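Local coordinates for UPF0130 protein PH1069 (Pyrococcus horikoshii, PDB 2IT2), which probably methylates the N-4 position of a 4-demethylwyosine derivative in tRNA(Phe), using S-adenosyl-L-methionine as methyl donor in wyosine-derivative biosynthesis, at residues B[30-35]-B[53-58]; B[96-101]-B[157-162]. All coordinates share one frame; numbering follows the deposited sequence.

Contact 1 (B[30-35]-B[53-58]); sequences EVDEDI and SCSGRI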
ATOM      1  N   GLU B  30       0.860  -6.854  24.761  1.00 24.22           N
ATOM      2  CA  GLU B  30       1.151  -7.143  23.350  1.00 25.43           C
ATOM      3  C   GLU B  30       0.765  -6.019  22.384  1.00 25.36           C
ATOM      4  O   GLU B  30       1.033  -6.111  21.189  1.00 28.45           O
ATOM      5  CB  GLU B  30       0.434  -8.427  22.917  1.00 27.72           C
ATOM      6  CG  GLU B  30       0.822  -9.660  23.724  1.00 31.56           C
ATOM      7  CD  GLU B  30      -0.113 -10.832  23.492  1.00 32.82           C
ATOM      8  OE1 GLU B  30      -1.230 -10.609  22.980  1.00 35.24           O
ATOM      9  OE2 GLU B  30       0.261 -11.973  23.836  1.00 35.22           O
ATOM     10  N   VAL B  31       0.144  -4.959  22.893  1.00 23.74           N
ATOM     11  CA  VAL B  31      -0.262  -3.852  22.029  1.00 22.93           C
ATOM     12  C   VAL B  31       0.760  -2.717  22.048  1.00 23.52           C
ATOM     13  O   VAL B  31       1.287  -2.372  23.099  1.00 23.20           O
ATOM     14  CB  VAL B  31      -1.634  -3.296  22.467  1.00 22.63           C
ATOM     15  CG1 VAL B  31      -2.097  -2.211  21.498  1.00 21.85           C
ATOM     16  CG2 VAL B  31      -2.652  -4.432  22.535  1.00 22.90           C
ATOM     17  N   ASP B  32       1.053  -2.150  20.880  1.00 23.85           N
ATOM     18  CA  ASP B  32       1.995  -1.035  20.808  1.00 25.78           C
ATOM     19  C   ASP B  32       1.395   0.087  21.658  1.00 26.49           C
ATOM     20  O   ASP B  32       0.380   0.673  21.296  1.00 27.24           O
ATOM     21  CB  ASP B  32       2.174  -0.573  19.355  1.00 28.20           C
ATOM     22  CG  ASP B  32       2.721  -1.668  18.457  1.00 31.36           C
ATOM     23  OD1 ASP B  32       3.718  -2.312  18.853  1.00 33.00           O
ATOM     24  OD2 ASP B  32       2.165  -1.885  17.356  1.00 35.66           O
ATOM     25  N   GLU B  33       2.027   0.380  22.792  1.00 28.33           N
ATOM     26  CA  GLU B  33       1.524   1.400  23.712  1.00 28.70           C
ATOM     27  C   GLU B  33       1.207   2.753  23.087  1.00 29.18           C
ATOM     28  O   GLU B  33       0.310   3.458  23.547  1.00 29.60           O
ATOM     29  CB  GLU B  33       2.508   1.612  24.860  1.00 30.50           C
ATOM     30  CG  GLU B  33       3.894   2.011  24.405  1.00 32.87           C
ATOM     31  CD  GLU B  33       4.837   0.832  24.363  1.00 34.31           C
ATOM     32  OE1 GLU B  33       4.477  -0.187  23.745  1.00 36.07           O
ATOM     33  OE2 GLU B  33       5.937   0.920  24.950  1.00 35.90           O
ATOM     34  N   ASP B  34       1.954   3.118  22.053  1.00 29.38           N
ATOM     35  CA  ASP B  34       1.760   4.391  21.363  1.00 31.17           C
ATOM     36  C   ASP B  34       0.313   4.641  20.941  1.00 30.02           C
ATOM     37  O   ASP B  34      -0.182   5.763  21.058  1.00 30.20           O
ATOM     38  CB  ASP B  34       2.650   4.441  20.117  1.00 34.69           C
ATOM     39  CG  ASP B  34       2.706   5.825  19.486  1.00 37.64           C
ATOM     40  OD1 ASP B  34       1.646   6.376  19.110  1.00 40.96           O
ATOM     41  OD2 ASP B  34       3.825   6.365  19.365  1.00 41.01           O
ATOM     42  N   ILE B  35      -0.357   3.602  20.450  1.00 26.64           N
ATOM     43  CA  ILE B  35      -1.729   3.740  19.975  1.00 26.06           C
ATOM     44  C   ILE B  35      -2.809   3.185  20.884  1.00 24.49           C
ATOM     45  O   ILE B  35      -3.966   3.087  20.475  1.00 22.27           O
ATOM     46  CB  ILE B  35      -1.904   3.095  18.593  1.00 27.24           C
ATOM     47  CG1 ILE B  35      -1.554   1.604  18.658  1.00 27.61           C
ATOM     48  CG2 ILE B  35      -1.054   3.837  17.580  1.00 29.15           C
ATOM     49  CD1 ILE B  35      -1.753   0.864  17.351  1.00 28.86           C
ATOM     50  N   SER B  53      -3.903  -4.303  15.103  1.00 24.80           N
ATOM     51  CA  SER B  53      -3.321  -3.061  14.564  1.00 23.85           C
ATOM     52  C   SER B  53      -1.865  -2.827  15.035  1.00 24.70           C
ATOM     53  O   SER B  53      -1.369  -3.551  15.895  1.00 26.28           O
ATOM     54  CB  SER B  53      -4.187  -1.863  14.971  1.00 23.91           C
ATOM     55  OG  SER B  53      -5.540  -2.046  14.570  1.00 22.37           O
ATOM     56  N   CYS B  54      -1.195  -1.817  14.470  1.00 23.07           N
ATOM     57  CA  CYS B  54       0.198  -1.482  14.826  1.00 24.80           C
ATOM     58  C   CYS B  54       0.504   0.012  14.594  1.00 23.66           C
ATOM     59  O   CYS B  54      -0.132   0.645  13.754  1.00 23.68           O
ATOM     60  CB  CYS B  54       1.162  -2.367  14.030  1.00 26.48           C
ATOM     61  SG  CYS B  54       0.946  -2.324  12.239  1.00 33.28           S
ATOM     62  N   SER B  55       1.482   0.566  15.324  1.00 23.75           N
ATOM     63  CA  SER B  55       1.816   2.002  15.235  1.00 22.62           C
ATOM     64  C   SER B  55       2.993   2.458  14.372  1.00 22.39           C
ATOM     65  O   SER B  55       3.466   3.588  14.527  1.00 23.81           O
ATOM     66  CB  SER B  55       2.028   2.576  16.642  1.00 22.14           C
ATOM     67  OG  SER B  55       3.187   2.022  17.250  1.00 26.17           O
ATOM     68  N   GLY B  56       3.455   1.602  13.469  1.00 19.69           N
ATOM     69  CA  GLY B  56       4.567   1.965  12.602  1.00 19.41           C
ATOM     70  C   GLY B  56       5.829   1.231  13.000  1.00 18.74           C
ATOM     71  O   GLY B  56       6.023   0.928  14.168  1.00 19.99           O
ATOM     72  N   ARG B  57       6.707   0.945  12.045  1.00 16.80           N
ATOM     73  CA  ARG B  57       7.914   0.229  12.415  1.00 18.93           C
ATOM     74  C   ARG B  57       9.137   0.479  11.554  1.00 17.38           C
ATOM     75  O   ARG B  57       9.033   0.721  10.352  1.00 18.10           O
ATOM     76  CB  ARG B  57       7.634  -1.273  12.429  1.00 24.32           C
ATOM     77  CG  ARG B  57       7.448  -1.886  11.055  1.00 28.65           C
ATOM     78  CD  ARG B  57       7.477  -3.413  11.136  1.00 31.41           C
ATOM     79  NE  ARG B  57       7.500  -4.059   9.825  1.00 35.54           N
ATOM     80  CZ  ARG B  57       6.517  -3.990   8.934  1.00 36.51           C
ATOM     81  NH1 ARG B  57       5.416  -3.298   9.200  1.00 36.64           N
ATOM     82  NH2 ARG B  57       6.636  -4.616   7.769  1.00 37.34           N
ATOM     83  N   ILE B  58      10.295   0.431  12.201  1.00 15.98           N
ATOM     84  CA  ILE B  58      11.578   0.563  11.519  1.00 15.91           C
ATOM     85  C   ILE B  58      12.185  -0.806  11.752  1.00 14.64           C
ATOM     86  O   ILE B  58      12.104  -1.353  12.855  1.00 17.08           O
ATOM     87  CB  ILE B  58      12.481   1.658  12.142  1.00 15.51           C
ATOM     88  CG1 ILE B  58      11.828   3.032  11.951  1.00 16.28           C
ATOM     89  CG2 ILE B  58      13.878   1.626  11.489  1.00 18.82           C
ATOM     90  CD1 ILE B  58      12.480   4.146  12.731  1.00 21.68           C
TER
HETATM   91  O   HOH W   1       4.906  -1.776  15.263  1.00 28.50           O
HETATM   92  O   HOH W   2      -0.056  -3.281  18.388  1.00 35.81           O

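Contact 2 (B[96-101]-B[157-162]); sequences SGQLWF and LGENGE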
ATOM      1  N   SER B  96      23.001 -13.866   6.215  1.00 27.78           N
ATOM      2  CA  SER B  96      22.494 -14.431   4.969  1.00 26.70           C
ATOM      3  C   SER B  96      21.370 -13.657   4.298  1.00 25.34           C
ATOM      4  O   SER B  96      20.624 -12.930   4.952  1.00 25.86           O
ATOM      5  CB  SER B  96      22.013 -15.861   5.226  1.00 29.15           C
ATOM      6  OG  SER B  96      21.489 -16.450   4.049  1.00 34.09           O
ATOM      7  N   GLY B  97      21.249 -13.851   2.986  1.00 23.39           N
ATOM      8  CA  GLY B  97      20.212 -13.200   2.212  1.00 20.86           C
ATOM      9  C   GLY B  97      20.455 -11.720   2.047  1.00 20.29           C
ATOM     10  O   GLY B  97      21.553 -11.235   2.312  1.00 20.62           O
ATOM     11  N   GLN B  98      19.425 -11.011   1.601  1.00 19.52           N
ATOM     12  CA  GLN B  98      19.516  -9.568   1.418  1.00 18.42           C
ATOM     13  C   GLN B  98      19.217  -8.881   2.744  1.00 17.62           C
ATOM     14  O   GLN B  98      18.250  -9.233   3.430  1.00 18.95           O
ATOM     15  CB  GLN B  98      18.508  -9.082   0.368  1.00 19.35           C
ATOM     16  CG  GLN B  98      18.566  -9.832  -0.953  1.00 22.00           C
ATOM     17  CD  GLN B  98      17.565  -9.323  -1.968  1.00 23.01           C
ATOM     18  OE1 GLN B  98      16.490  -8.835  -1.612  1.00 23.42           O
ATOM     19  NE2 GLN B  98      17.903  -9.455  -3.245  1.00 26.04           N
ATOM     20  N   LEU B  99      20.057  -7.918   3.111  1.00 16.12           N
ATOM     21  CA  LEU B  99      19.853  -7.168   4.344  1.00 15.70           C
ATOM     22  C   LEU B  99      19.153  -5.853   3.969  1.00 15.76           C
ATOM     23  O   LEU B  99      19.642  -5.079   3.146  1.00 15.15           O
ATOM     24  CB  LEU B  99      21.194  -6.908   5.042  1.00 15.50           C
ATOM     25  CG  LEU B  99      21.097  -6.140   6.367  1.00 16.21           C
ATOM     26  CD1 LEU B  99      20.315  -6.961   7.395  1.00 18.84           C
ATOM     27  CD2 LEU B  99      22.503  -5.810   6.884  1.00 15.42           C
ATOM     28  N   TRP B 100      17.984  -5.626   4.550  1.00 13.88           N
ATOM     29  CA  TRP B 100      17.202  -4.428   4.256  1.00 13.99           C
ATOM     30  C   TRP B 100      16.897  -3.557   5.465  1.00 14.26           C
ATOM     31  O   TRP B 100      16.726  -4.058   6.585  1.00 13.87           O
ATOM     32  CB  TRP B 100      15.855  -4.809   3.622  1.00 15.40           C
ATOM     33  CG  TRP B 100      15.945  -5.338   2.216  1.00 16.59           C
ATOM     34  CD1 TRP B 100      16.179  -6.633   1.833  1.00 17.71           C
ATOM     35  CD2 TRP B 100      15.862  -4.570   1.009  1.00 16.78           C
ATOM     36  NE1 TRP B 100      16.250  -6.714   0.462  1.00 18.94           N
ATOM     37  CE2 TRP B 100      16.065  -5.466  -0.069  1.00 17.49           C
ATOM     38  CE3 TRP B 100      15.643  -3.215   0.735  1.00 16.84           C
ATOM     39  CZ2 TRP B 100      16.047  -5.044  -1.405  1.00 17.28           C
ATOM     40  CZ3 TRP B 100      15.624  -2.795  -0.594  1.00 16.86           C
ATOM     41  CH2 TRP B 100      15.833  -3.712  -1.647  1.00 17.36           C
ATOM     42  N   PHE B 101      16.849  -2.252   5.231  1.00 12.88           N
ATOM     43  CA  PHE B 101      16.458  -1.315   6.269  1.00 13.82           C
ATOM     44  C   PHE B 101      15.065  -0.911   5.780  1.00 14.03           C
ATOM     45  O   PHE B 101      14.917  -0.377   4.674  1.00 14.81           O
ATOM     46  CB  PHE B 101      17.407  -0.108   6.310  1.00 14.72           C
ATOM     47  CG  PHE B 101      17.045   0.912   7.362  1.00 16.19           C
ATOM     48  CD1 PHE B 101      16.041   1.851   7.121  1.00 18.27           C
ATOM     49  CD2 PHE B 101      17.689   0.917   8.596  1.00 18.57           C
ATOM     50  CE1 PHE B 101      15.681   2.775   8.092  1.00 19.56           C
ATOM     51  CE2 PHE B 101      17.335   1.839   9.581  1.00 18.64           C
ATOM     52  CZ  PHE B 101      16.334   2.770   9.329  1.00 18.38           C
ATOM     53  N   LEU B 157      21.006  -2.843   2.483  1.00 16.77           N
ATOM     54  CA  LEU B 157      22.204  -2.589   3.288  1.00 15.38           C
ATOM     55  C   LEU B 157      23.352  -3.549   2.989  1.00 16.07           C
ATOM     56  O   LEU B 157      24.515  -3.237   3.248  1.00 16.28           O
ATOM     57  CB  LEU B 157      21.865  -2.678   4.785  1.00 14.95           C
ATOM     58  CG  LEU B 157      20.812  -1.714   5.342  1.00 14.72           C
ATOM     59  CD1 LEU B 157      20.585  -1.990   6.831  1.00 18.52           C
ATOM     60  CD2 LEU B 157      21.271  -0.269   5.112  1.00 16.24           C
ATOM     61  N   GLY B 158      23.026  -4.707   2.436  1.00 15.77           N
ATOM     62  CA  GLY B 158      24.060  -5.683   2.145  1.00 17.00           C
ATOM     63  C   GLY B 158      23.447  -6.975   1.661  1.00 18.20           C
ATOM     64  O   GLY B 158      22.234  -7.066   1.526  1.00 16.96           O
ATOM     65  N   GLU B 159      24.292  -7.966   1.395  1.00 20.22           N
ATOM     66  CA  GLU B 159      23.838  -9.269   0.915  1.00 22.36           C
ATOM     67  C   GLU B 159      24.790 -10.384   1.332  1.00 23.71           C
ATOM     68  O   GLU B 159      26.009 -10.263   1.192  1.00 23.39           O
ATOM     69  CB  GLU B 159      23.717  -9.269  -0.611  1.00 24.53           C
ATOM     70  CG  GLU B 159      22.802  -8.199  -1.166  1.00 29.75           C
ATOM     71  CD  GLU B 159      22.536  -8.365  -2.648  1.00 31.83           C
ATOM     72  OE1 GLU B 159      23.491  -8.646  -3.407  1.00 34.65           O
ATOM     73  OE2 GLU B 159      21.369  -8.204  -3.063  1.00 34.79           O
ATOM     74  N   ASN B 160      24.210 -11.467   1.837  1.00 23.81           N
ATOM     75  CA  ASN B 160      24.954 -12.640   2.284  1.00 25.99           C
ATOM     76  C   ASN B 160      26.165 -12.356   3.172  1.00 25.01           C
ATOM     77  O   ASN B 160      27.239 -12.930   2.975  1.00 25.97           O
ATOM     78  CB  ASN B 160      25.384 -13.466   1.073  1.00 28.41           C
ATOM     79  CG  ASN B 160      24.203 -14.051   0.318  1.00 29.90           C
ATOM     80  OD1 ASN B 160      23.336 -14.711   0.899  1.00 31.39           O
ATOM     81  ND2 ASN B 160      24.169 -13.818  -0.988  1.00 32.15           N
ATOM     82  N   GLY B 161      25.995 -11.479   4.155  1.00 23.04           N
ATOM     83  CA  GLY B 161      27.086 -11.176   5.063  1.00 23.11           C
ATOM     84  C   GLY B 161      27.886  -9.930   4.738  1.00 23.05           C
ATOM     85  O   GLY B 161      28.513  -9.351   5.626  1.00 25.22           O
ATOM     86  N   GLU B 162      27.878  -9.525   3.472  1.00 21.97           N
ATOM     87  CA  GLU B 162      28.618  -8.343   3.040  1.00 21.91           C
ATOM     88  C   GLU B 162      27.770  -7.093   3.242  1.00 20.07           C
ATOM     89  O   GLU B 162      26.575  -7.088   2.944  1.00 21.45           O
ATOM     90  CB  GLU B 162      28.989  -8.468   1.563  1.00 22.40           C
ATOM     91  CG  GLU B 162      29.843  -7.335   1.023  1.00 27.60           C
ATOM     92  CD  GLU B 162      30.048  -7.443  -0.476  1.00 32.00           C
ATOM     93  OE1 GLU B 162      30.350  -8.556  -0.958  1.00 33.99           O
ATOM     94  OE2 GLU B 162      29.918  -6.415  -1.174  1.00 34.98           O
TER

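Contact 1 (B[30-35]-B[53-58])
Ile35 and Asp32 meet Ser53, Cys54 and Ser55 where the loop between helices 11-27 and 36-43 lies against the interrupted strand 48-63 of the antiparallel sheet in this TYW3-family protein. Ile35 holds the N-cap position of helix 36-43 and supplies the tight apolar half. With CG1 between the backbone N and the carbonyl carbon (chi1 60°), CG2 stands anti to the carbonyl carbon and presses on Ser55 CB at 3.5 Å, closer than usual for two carbons. The other branch ends in CD1, which rests 3.7 Å from Cys54 C, on the strand backbone. Leu188 of helix 167-194 packs on both Ile35 and Ser55. Asp34 adds its CB beside Ser55 OG, its carboxylate being engaged in a salt bridge with Lys185.

The Asp32 side is polar and watery, though OD2 comes within 3.2 Å of Cys54 CA. Ser55 N donates to Asp32 OD2 over a long 3.3 Å, approaching from above the carboxylate plane, 40° out of it. One water bridges Asp32 OD2, weakly, to Gly56 O. The other takes a hydrogen bond from Asp32 N, gives a weak one to Asp32 OD2, and donates to Ser53 O at 2.8 Å.

Contact 2 (B[96-101]-B[157-162])
Leu99 and Leu157 meet at a classic beta bulge, where Leu157 and Gly158 together face Leu99 across antiparallel strands 98-112 and 153-159. Leu99 O accepts a 2.7 Å bond from Leu157 N and a weak one from Gly158 N; Leu99 N donates to Gly158 O. Beyond the bulge, a type I' turn from Glu159 to Glu162 brings Asn160 against Gly97: Asn160 N binds Gly97 O, and Gly97 N reaches Asn160 OD1 at 3.1 Å from above the amide plane.

On the other face from Leu99, Gln98 runs alongside Glu159, both side chains pointing the same way. From Gln98 CB the chain extends through CG, 3.9 Å from Glu159 OE2, to CD, which stays near the same oxygen. At the tip, NE2 lies 3.7 Å from Glu159 OE2, too far for a hydrogen bond, with amide and carboxylate planes 17° apart. Gln98 OE1 accepts from Trp100 NE1 at 3.0 Å, in the indole plane. An alanine here would probably leave that indole N-H without its acceptor and open a gap beside Glu159. Ile176 of the second subunit packs on Gln98 and Trp100. Across the bulge the two leucine side chains cross obliquely, Leu99 CD2 lying 3.8 Å from Leu157 CB.

How the contacts relate
Each contact involves one of two neighbouring strands, 48-63 and 98-112, of the same antiparallel sheet, and their centres are about 26 Å apart. Contact 1 is the more central, its centre about 7 Å from the centre of the chain, whereas that of contact 2 sits about 24 Å from it, at a turn. They nevertheless touch: Ile58 CG2 of segment 53-58 packs against Phe101 CZ of segment 96-101 at 3.5 Å. Helix 167-194 spans both regions, offering Leu188 to contact 1, Met181 to Ile58, and Ile173 and Ala177 to Phe101. Along the chain, contact 1 closes before contact 2 opens. The second subunit packs on contact 2 but does not touch the two segments of contact 1.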